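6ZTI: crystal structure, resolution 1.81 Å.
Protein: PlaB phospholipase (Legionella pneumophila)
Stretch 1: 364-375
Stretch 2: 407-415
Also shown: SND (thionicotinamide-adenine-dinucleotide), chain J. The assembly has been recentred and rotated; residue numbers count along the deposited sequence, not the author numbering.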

ATOM      1  N   ALA B 364      13.995  19.732  27.961  1.00 13.19           N
ATOM      2  CA  ALA B 364      14.610  19.716  29.280  1.00 12.70           C
ATOM      3  C   ALA B 364      15.469  20.960  29.440  1.00  9.88           C
ATOM      4  O   ALA B 364      15.626  21.759  28.515  1.00 11.86           O
ATOM      5  CB  ALA B 364      15.436  18.446  29.480  1.00 10.87           C
ATOM      6  N   GLY B 365      16.042  21.110  30.627  1.00 17.76           N
ATOM      7  CA  GLY B 365      16.877  22.244  30.916  1.00 14.57           C
ATOM      8  C   GLY B 365      16.045  23.449  31.299  1.00 11.96           C
ATOM      9  O   GLY B 365      14.814  23.436  31.215  1.00 15.97           O
ATOM     10  N   PRO B 366      16.711  24.526  31.719  1.00 23.54           N
ATOM     11  CA  PRO B 366      15.979  25.728  32.140  1.00 24.39           C
ATOM     12  C   PRO B 366      15.148  26.344  31.045  1.00 22.48           C
ATOM     13  O   PRO B 366      14.197  27.072  31.343  1.00 16.47           O
ATOM     14  CB  PRO B 366      17.095  26.685  32.573  1.00 21.18           C
ATOM     15  CG  PRO B 366      18.311  25.838  32.741  1.00 23.15           C
ATOM     16  CD  PRO B 366      18.169  24.729  31.766  1.00 27.36           C
ATOM     17  N   GLN B 367      15.490  26.105  29.786  1.00 20.36           N
ATOM     18  CA  GLN B 367      14.784  26.710  28.672  1.00 17.17           C
ATOM     19  C   GLN B 367      13.886  25.715  27.947  1.00 18.84           C
ATOM     20  O   GLN B 367      13.378  26.037  26.875  1.00 21.85           O
ATOM     21  CB  GLN B 367      15.792  27.327  27.699  1.00 26.88           C
ATOM     22  CG  GLN B 367      16.906  28.140  28.375  1.00 29.16           C
ATOM     23  CD  GLN B 367      16.372  29.248  29.259  1.00 52.08           C
ATOM     24  OE1 GLN B 367      15.252  29.724  29.073  1.00 60.12           O
ATOM     25  NE2 GLN B 367      17.175  29.664  30.234  1.00 57.31           N
ATOM     26  N   TYR B 368      13.660  24.530  28.516  1.00 10.92           N
ATOM     27  CA  TYR B 368      12.912  23.473  27.850  1.00 14.13           C
ATOM     28  C   TYR B 368      13.345  23.342  26.387  1.00 12.51           C
ATOM     29  O   TYR B 368      12.567  23.517  25.447  1.00 13.49           O
ATOM     30  CB  TYR B 368      11.409  23.727  27.964  1.00 13.45           C
ATOM     31  CG  TYR B 368      10.871  23.537  29.370  1.00 12.45           C
ATOM     32  CD1 TYR B 368      10.406  22.294  29.789  1.00 15.42           C
ATOM     33  CD2 TYR B 368      10.832  24.587  30.274  1.00 18.77           C
ATOM     34  CE1 TYR B 368       9.920  22.102  31.063  1.00 10.08           C
ATOM     35  CE2 TYR B 368      10.342  24.404  31.564  1.00 13.52           C
ATOM     36  CZ  TYR B 368       9.888  23.155  31.944  1.00 13.19           C
ATOM     37  OH  TYR B 368       9.398  22.966  33.215  1.00 12.94           O
ATOM     38  N   SER B 369      14.616  23.006  26.212  1.00 10.07           N
ATOM     39  CA  SER B 369      15.184  22.781  24.892  1.00 10.08           C
ATOM     40  C   SER B 369      15.112  21.305  24.554  1.00  9.32           C
ATOM     41  O   SER B 369      15.316  20.462  25.416  1.00  8.91           O
ATOM     42  CB  SER B 369      16.635  23.255  24.849  1.00 10.65           C
ATOM     43  OG  SER B 369      17.290  22.703  23.729  1.00 10.57           O
ATOM     44  N   GLU B 370      14.803  21.002  23.289  1.00 10.27           N
ATOM     45  CA  GLU B 370      14.870  19.628  22.796  1.00  8.59           C
ATOM     46  C   GLU B 370      16.298  19.105  22.690  1.00 10.48           C
ATOM     47  O   GLU B 370      16.495  17.893  22.505  1.00  8.21           O
ATOM     48  CB  GLU B 370      14.167  19.533  21.437  1.00  8.58           C
ATOM     49  CG  GLU B 370      14.985  19.924  20.214  1.00 11.90           C
ATOM     50  CD  GLU B 370      15.218  21.427  20.072  1.00 14.68           C
ATOM     51  OE1 GLU B 370      14.638  22.213  20.856  1.00 12.33           O
ATOM     52  OE2 GLU B 370      15.978  21.822  19.151  1.00 18.47           O
ATOM     53  N   GLN B 371      17.283  19.980  22.794  1.00  9.28           N
ATOM     54  CA  GLN B 371      18.688  19.621  22.725  1.00 13.84           C
ATOM     55  C   GLN B 371      19.301  19.303  24.086  1.00 11.76           C
ATOM     56  O   GLN B 371      20.465  18.899  24.144  1.00  9.60           O
ATOM     57  CB  GLN B 371      19.476  20.771  22.082  1.00 11.83           C
ATOM     58  CG  GLN B 371      18.922  21.273  20.740  1.00 14.56           C
ATOM     59  CD  GLN B 371      19.283  20.371  19.578  1.00 17.25           C
ATOM     60  OE1 GLN B 371      20.267  19.649  19.630  1.00 14.63           O
ATOM     61  NE2 GLN B 371      18.483  20.413  18.519  1.00 19.37           N
ATOM     62  N   ALA B 372      18.558  19.455  25.173  1.00  9.23           N
ATOM     63  CA  ALA B 372      19.140  19.367  26.506  1.00 12.32           C
ATOM     64  C   ALA B 372      18.859  18.050  27.234  1.00 15.12           C
ATOM     65  O   ALA B 372      19.160  17.947  28.424  1.00 13.15           O
ATOM     66  CB  ALA B 372      18.643  20.528  27.362  1.00 16.39           C
ATOM     67  N   LEU B 373      18.299  17.043  26.572  1.00 13.08           N
ATOM     68  CA  LEU B 373      18.027  15.802  27.289  1.00  7.58           C
ATOM     69  C   LEU B 373      19.338  15.166  27.771  1.00  7.74           C
ATOM     70  O   LEU B 373      20.366  15.276  27.108  1.00 10.62           O
ATOM     71  CB  LEU B 373      17.276  14.826  26.397  1.00 11.01           C
ATOM     72  CG  LEU B 373      15.754  14.990  26.293  1.00 15.91           C
ATOM     73  CD1 LEU B 373      15.124  14.537  27.585  1.00 13.77           C
ATOM     74  CD2 LEU B 373      15.324  16.414  26.032  1.00 12.81           C
ATOM     75  N   PRO B 374      19.337  14.492  28.921  1.00  8.80           N
ATOM     76  CA  PRO B 374      20.550  13.770  29.337  1.00 10.62           C
ATOM     77  C   PRO B 374      20.990  12.773  28.276  1.00 10.48           C
ATOM     78  O   PRO B 374      20.165  12.086  27.676  1.00 11.56           O
ATOM     79  CB  PRO B 374      20.124  13.067  30.629  1.00 15.48           C
ATOM     80  CG  PRO B 374      19.028  13.921  31.169  1.00 15.60           C
ATOM     81  CD  PRO B 374      18.283  14.418  29.944  1.00 14.95           C
ATOM     82  N   ALA B 375      22.304  12.713  28.035  1.00  9.18           N
ATOM     83  CA  ALA B 375      22.859  11.741  27.099  1.00 10.57           C
ATOM     84  C   ALA B 375      22.576  10.319  27.570  1.00  9.10           C
ATOM     85  O   ALA B 375      22.859   9.972  28.717  1.00  8.94           O
ATOM     86  CB  ALA B 375      24.361  11.944  26.961  1.00 11.85           C
ATOM     87  N   PRO B 407      21.259  21.011  39.786  1.00 18.30           N
ATOM     88  CA  PRO B 407      21.070  22.466  39.868  1.00 22.58           C
ATOM     89  C   PRO B 407      20.923  23.128  38.510  1.00 20.02           C
ATOM     90  O   PRO B 407      20.051  23.989  38.344  1.00 21.14           O
ATOM     91  CB  PRO B 407      22.333  22.942  40.605  1.00 24.71           C
ATOM     92  CG  PRO B 407      22.758  21.765  41.406  1.00 18.46           C
ATOM     93  CD  PRO B 407      22.403  20.554  40.597  1.00 21.72           C
ATOM     94  N   LYS B 408      21.747  22.751  37.527  1.00 17.62           N
ATOM     95  CA  LYS B 408      21.715  23.452  36.249  1.00 22.29           C
ATOM     96  C   LYS B 408      20.485  23.075  35.434  1.00 17.34           C
ATOM     97  O   LYS B 408      19.972  23.893  34.668  1.00 18.32           O
ATOM     98  CB  LYS B 408      22.990  23.162  35.462  1.00 31.16           C
ATOM     99  CG  LYS B 408      24.237  23.884  35.992  1.00 27.73           C
ATOM    100  CD  LYS B 408      25.506  23.295  35.367  1.00 42.33           C
ATOM    101  CE  LYS B 408      26.770  24.002  35.834  1.00 51.21           C
ATOM    102  NZ  LYS B 408      27.912  23.046  35.982  1.00 43.37           N
ATOM    103  N   MET B 409      19.969  21.867  35.613  1.00 17.61           N
ATOM    104  CA  MET B 409      18.843  21.423  34.804  1.00 19.36           C
ATOM    105  C   MET B 409      17.493  21.675  35.471  1.00 17.52           C
ATOM    106  O   MET B 409      16.457  21.559  34.802  1.00 16.16           O
ATOM    107  CB  MET B 409      19.038  19.949  34.472  1.00 18.29           C
ATOM    108  CG  MET B 409      20.235  19.716  33.547  1.00 18.55           C
ATOM    109  SD  MET B 409      19.788  20.020  31.828  1.00 16.68           S
ATOM    110  CE  MET B 409      18.790  18.550  31.507  1.00 14.44           C
ATOM    111  N   GLN B 410      17.490  22.038  36.754  1.00 12.35           N
ATOM    112  CA  GLN B 410      16.341  22.531  37.507  1.00 16.66           C
ATOM    113  C   GLN B 410      15.218  21.514  37.629  1.00 12.32           C
ATOM    114  O   GLN B 410      14.140  21.845  38.137  1.00 13.21           O
ATOM    115  CB  GLN B 410      15.790  23.826  36.905  1.00 15.94           C
ATOM    116  CG  GLN B 410      16.832  24.930  36.736  1.00 26.52           C
ATOM    117  CD  GLN B 410      16.205  26.271  36.372  1.00 35.88           C
ATOM    118  OE1 GLN B 410      14.983  26.425  36.382  1.00 36.72           O
ATOM    119  NE2 GLN B 410      17.044  27.247  36.053  1.00 34.39           N
ATOM    120  N   GLY B 411      15.432  20.284  37.197  1.00 14.01           N
ATOM    121  CA  GLY B 411      14.380  19.296  37.252  1.00 15.52           C
ATOM    122  C   GLY B 411      13.389  19.369  36.115  1.00 15.74           C
ATOM    123  O   GLY B 411      12.401  18.633  36.138  1.00 15.17           O
ATOM    124  N   ASN B 412      13.633  20.210  35.110  1.00 10.63           N
ATOM    125  CA  ASN B 412      12.640  20.456  34.072  1.00 12.02           C
ATOM    126  C   ASN B 412      12.539  19.295  33.096  1.00 16.02           C
ATOM    127  O   ASN B 412      13.548  18.721  32.670  1.00 13.17           O
ATOM    128  CB  ASN B 412      12.963  21.733  33.299  1.00 16.31           C
ATOM    129  CG  ASN B 412      12.756  22.992  34.131  1.00 17.28           C
ATOM    130  OD1 ASN B 412      12.238  22.939  35.248  1.00 12.69           O
ATOM    131  ND2 ASN B 412      13.150  24.138  33.575  1.00 17.39           N
ATOM    132  N   LEU B 413      11.301  18.962  32.735  1.00 11.78           N
ATOM    133  CA  LEU B 413      11.019  18.040  31.650  1.00 14.69           C
ATOM    134  C   LEU B 413       9.706  18.460  31.015  1.00  8.75           C
ATOM    135  O   LEU B 413       8.741  18.751  31.723  1.00  9.01           O
ATOM    136  CB  LEU B 413      10.908  16.591  32.131  1.00 12.08           C
ATOM    137  CG  LEU B 413      10.529  15.570  31.059  1.00 16.66           C
ATOM    138  CD1 LEU B 413      11.604  15.476  30.008  1.00 18.85           C
ATOM    139  CD2 LEU B 413      10.303  14.199  31.716  1.00 17.80           C
ATOM    140  N   GLY B 414       9.662  18.444  29.686  1.00  8.53           N
ATOM    141  CA  GLY B 414       8.470  18.857  28.983  1.00 12.17           C
ATOM    142  C   GLY B 414       8.293  18.163  27.649  1.00 15.45           C
ATOM    143  O   GLY B 414       9.120  17.349  27.222  1.00  8.88           O
ATOM    144  N   PHE B 415       7.162  18.469  27.013  1.00 16.64           N
ATOM    145  CA  PHE B 415       6.840  18.025  25.666  1.00 12.45           C
ATOM    146  C   PHE B 415       6.602  19.230  24.772  1.00 12.68           C
ATOM    147  O   PHE B 415       6.053  20.244  25.205  1.00 10.27           O
ATOM    148  CB  PHE B 415       5.563  17.178  25.610  1.00 13.25           C
ATOM    149  CG  PHE B 415       5.577  15.986  26.488  1.00 17.29           C
ATOM    150  CD1 PHE B 415       6.654  15.135  26.504  1.00 20.43           C
ATOM    151  CD2 PHE B 415       4.482  15.693  27.276  1.00 22.50           C
ATOM    152  CE1 PHE B 415       6.654  14.023  27.301  1.00 12.18           C
ATOM    153  CE2 PHE B 415       4.483  14.574  28.086  1.00 19.27           C
ATOM    154  CZ  PHE B 415       5.571  13.747  28.099  1.00 23.05           C
TER
HETATM  155  PA  SND J 503      20.261  10.968  20.237  1.00 10.28           P
HETATM  156  O1A SND J 503      20.276  12.429  19.875  1.00  9.33           O
HETATM  157  O2A SND J 503      21.190  10.081  19.491  1.00 13.35           O
HETATM  158  O5B SND J 503      18.751  10.415  20.066  1.00  9.34           O
HETATM  159  C5B SND J 503      18.327   9.073  20.360  1.00 16.74           C
HETATM  160  C4B SND J 503      16.951   8.934  19.753  1.00  7.09           C
HETATM  161  O4B SND J 503      16.034   9.868  20.372  1.00 12.61           O
HETATM  162  C3B SND J 503      16.884   9.250  18.267  1.00  8.26           C
HETATM  163  O3B SND J 503      15.789   8.549  17.717  1.00  8.39           O
HETATM  164  C2B SND J 503      16.621  10.751  18.262  1.00  7.63           C
HETATM  165  O2B SND J 503      16.040  11.163  17.031  1.00  6.68           O
HETATM  166  C1B SND J 503      15.641  10.855  19.433  1.00  6.20           C
HETATM  167  N9A SND J 503      15.627  12.149  20.104  1.00  7.38           N
HETATM  168  C8A SND J 503      16.699  12.951  20.400  1.00  8.57           C
HETATM  169  N7A SND J 503      16.379  14.068  21.009  1.00 12.94           N
HETATM  170  C5A SND J 503      14.997  13.997  21.121  1.00 11.09           C
HETATM  171  C6A SND J 503      14.043  14.869  21.676  1.00  9.51           C
HETATM  172  N6A SND J 503      14.345  16.047  22.221  1.00  5.25           N
HETATM  173  N1A SND J 503      12.745  14.483  21.649  1.00  8.67           N
HETATM  174  C2A SND J 503      12.435  13.308  21.093  1.00  8.06           C
HETATM  175  N3A SND J 503      13.245  12.414  20.519  1.00  6.94           N
HETATM  176  C4A SND J 503      14.522  12.818  20.569  1.00  9.77           C
HETATM  177  O3  SND J 503      20.541  10.719  21.782  1.00 10.33           O
HETATM  178  PN  SND J 503      21.421  11.449  22.894  1.00 11.44           P
HETATM  179  O1N SND J 503      22.698  11.896  22.291  1.00 11.31           O
HETATM  180  O2N SND J 503      21.441  10.574  24.081  1.00 11.41           O
HETATM  181  O5D SND J 503      20.523  12.746  23.148  1.00  9.18           O
HETATM  182  C5D SND J 503      20.710  13.564  24.322  1.00  7.28           C
HETATM  183  C4D SND J 503      20.333  14.987  23.989  1.00  9.48           C
HETATM  184  O4D SND J 503      21.354  15.594  23.164  1.00  9.76           O
HETATM  185  C3D SND J 503      19.028  15.162  23.218  1.00  9.60           C
HETATM  186  O3D SND J 503      18.416  16.356  23.670  1.00 10.33           O
HETATM  187  C2D SND J 503      19.496  15.338  21.777  1.00  6.41           C
HETATM  188  O2D SND J 503      18.555  16.079  21.007  1.00  9.59           O
HETATM  189  C1D SND J 503      20.769  16.134  22.005  1.00  8.44           C
HETATM  190  N1N SND J 503      21.753  15.969  20.856  1.00  9.44           N
HETATM  191  C2N SND J 503      22.155  17.065  20.193  1.00 14.54           C
HETATM  192  C3N SND J 503      23.115  16.961  19.203  1.00 11.63           C
HETATM  193  C7N SND J 503      23.580  18.155  18.449  1.00 12.67           C
HETATM  194  S7N SND J 503      24.811  18.035  17.335  1.00 39.15           S
HETATM  195  N7N SND J 503      22.972  19.296  18.701  1.00 11.79           N
HETATM  196  C4N SND J 503      23.634  15.702  18.915  1.00 12.74           C
HETATM  197  C5N SND J 503      23.187  14.592  19.603  1.00 15.24           C
HETATM  198  C6N SND J 503      22.239  14.744  20.580  1.00  7.88           C
HETATM  199  O   HOH W   1      16.173  19.639  32.945  1.00 19.14           O
HETATM  200  O   HOH W   2      13.368  27.312  34.542  1.00 31.55           O

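The two stretches bury 516 Å² between them, both sides summed. In stretch 1 a type I turn runs from Gly365 to Tyr368, closed by Tyr368 N to Gly365 O (3.1 Å) and held at its base by paired backbone bonds, Ala364 N to Ser369 O (3.0 Å) and Ser369 N to Ala364 O (2.8 Å). In stretch 2 a type I' turn from Met409 to Asn412, closed by Asn412 N to Met409 O (3.1 Å), leads into a strand. The direct hydrogen bond between the stretches comes from a side chain: Asn412 ND2 donates to Gly365 O (3.0 Å, 154°), so the same carbonyl that closes the first turn also receives the amide. On the same side chain, Asn412 CB lies over the face of the Tyr368 ring, 4.0 Å from its centroid, a CH-pi contact, while Leu413 O approaches the ring edge, 3.6 Å from Tyr368 CE1. Gly414 leaves room for this ring; a CB there would fall 2.9 Å from Tyr368 CD1.

Met409 and Asn412 are the two large bumps of stretch 2. With chi1 to chi3 all m, Met409 curls so that Met409 SD rests 3.8 Å from Gly365 CA and Met409 CE enters a pocket formed by Ala364 CB (3.9 Å), Pro374 CD (4.4 Å) and Ala372 O, which Met409 CE approaches to 3.2 Å. Pro366 sets its ring against the start of the second turn and the residue before it, with Pro366 CG 3.2 Å from Lys408 O and Pro366 CB 3.5 Å from Gln410 NE2. The buried side chains of Leu373 and Leu413 touch loosely, CD1 to CD1, at 4.4 Å.

Two waters bridge the stretches. Water 1 accepts from Gly365 N (2.7 Å) and donates to Met409 O (2.7 Å) and Asn412 O (2.8 Å), satisfying three backbone groups at once. Water 2 donates to Gln410 OE1 (2.6 Å), with weak bonds to Pro366 O and Asn412 ND2 (both 3.3 Å).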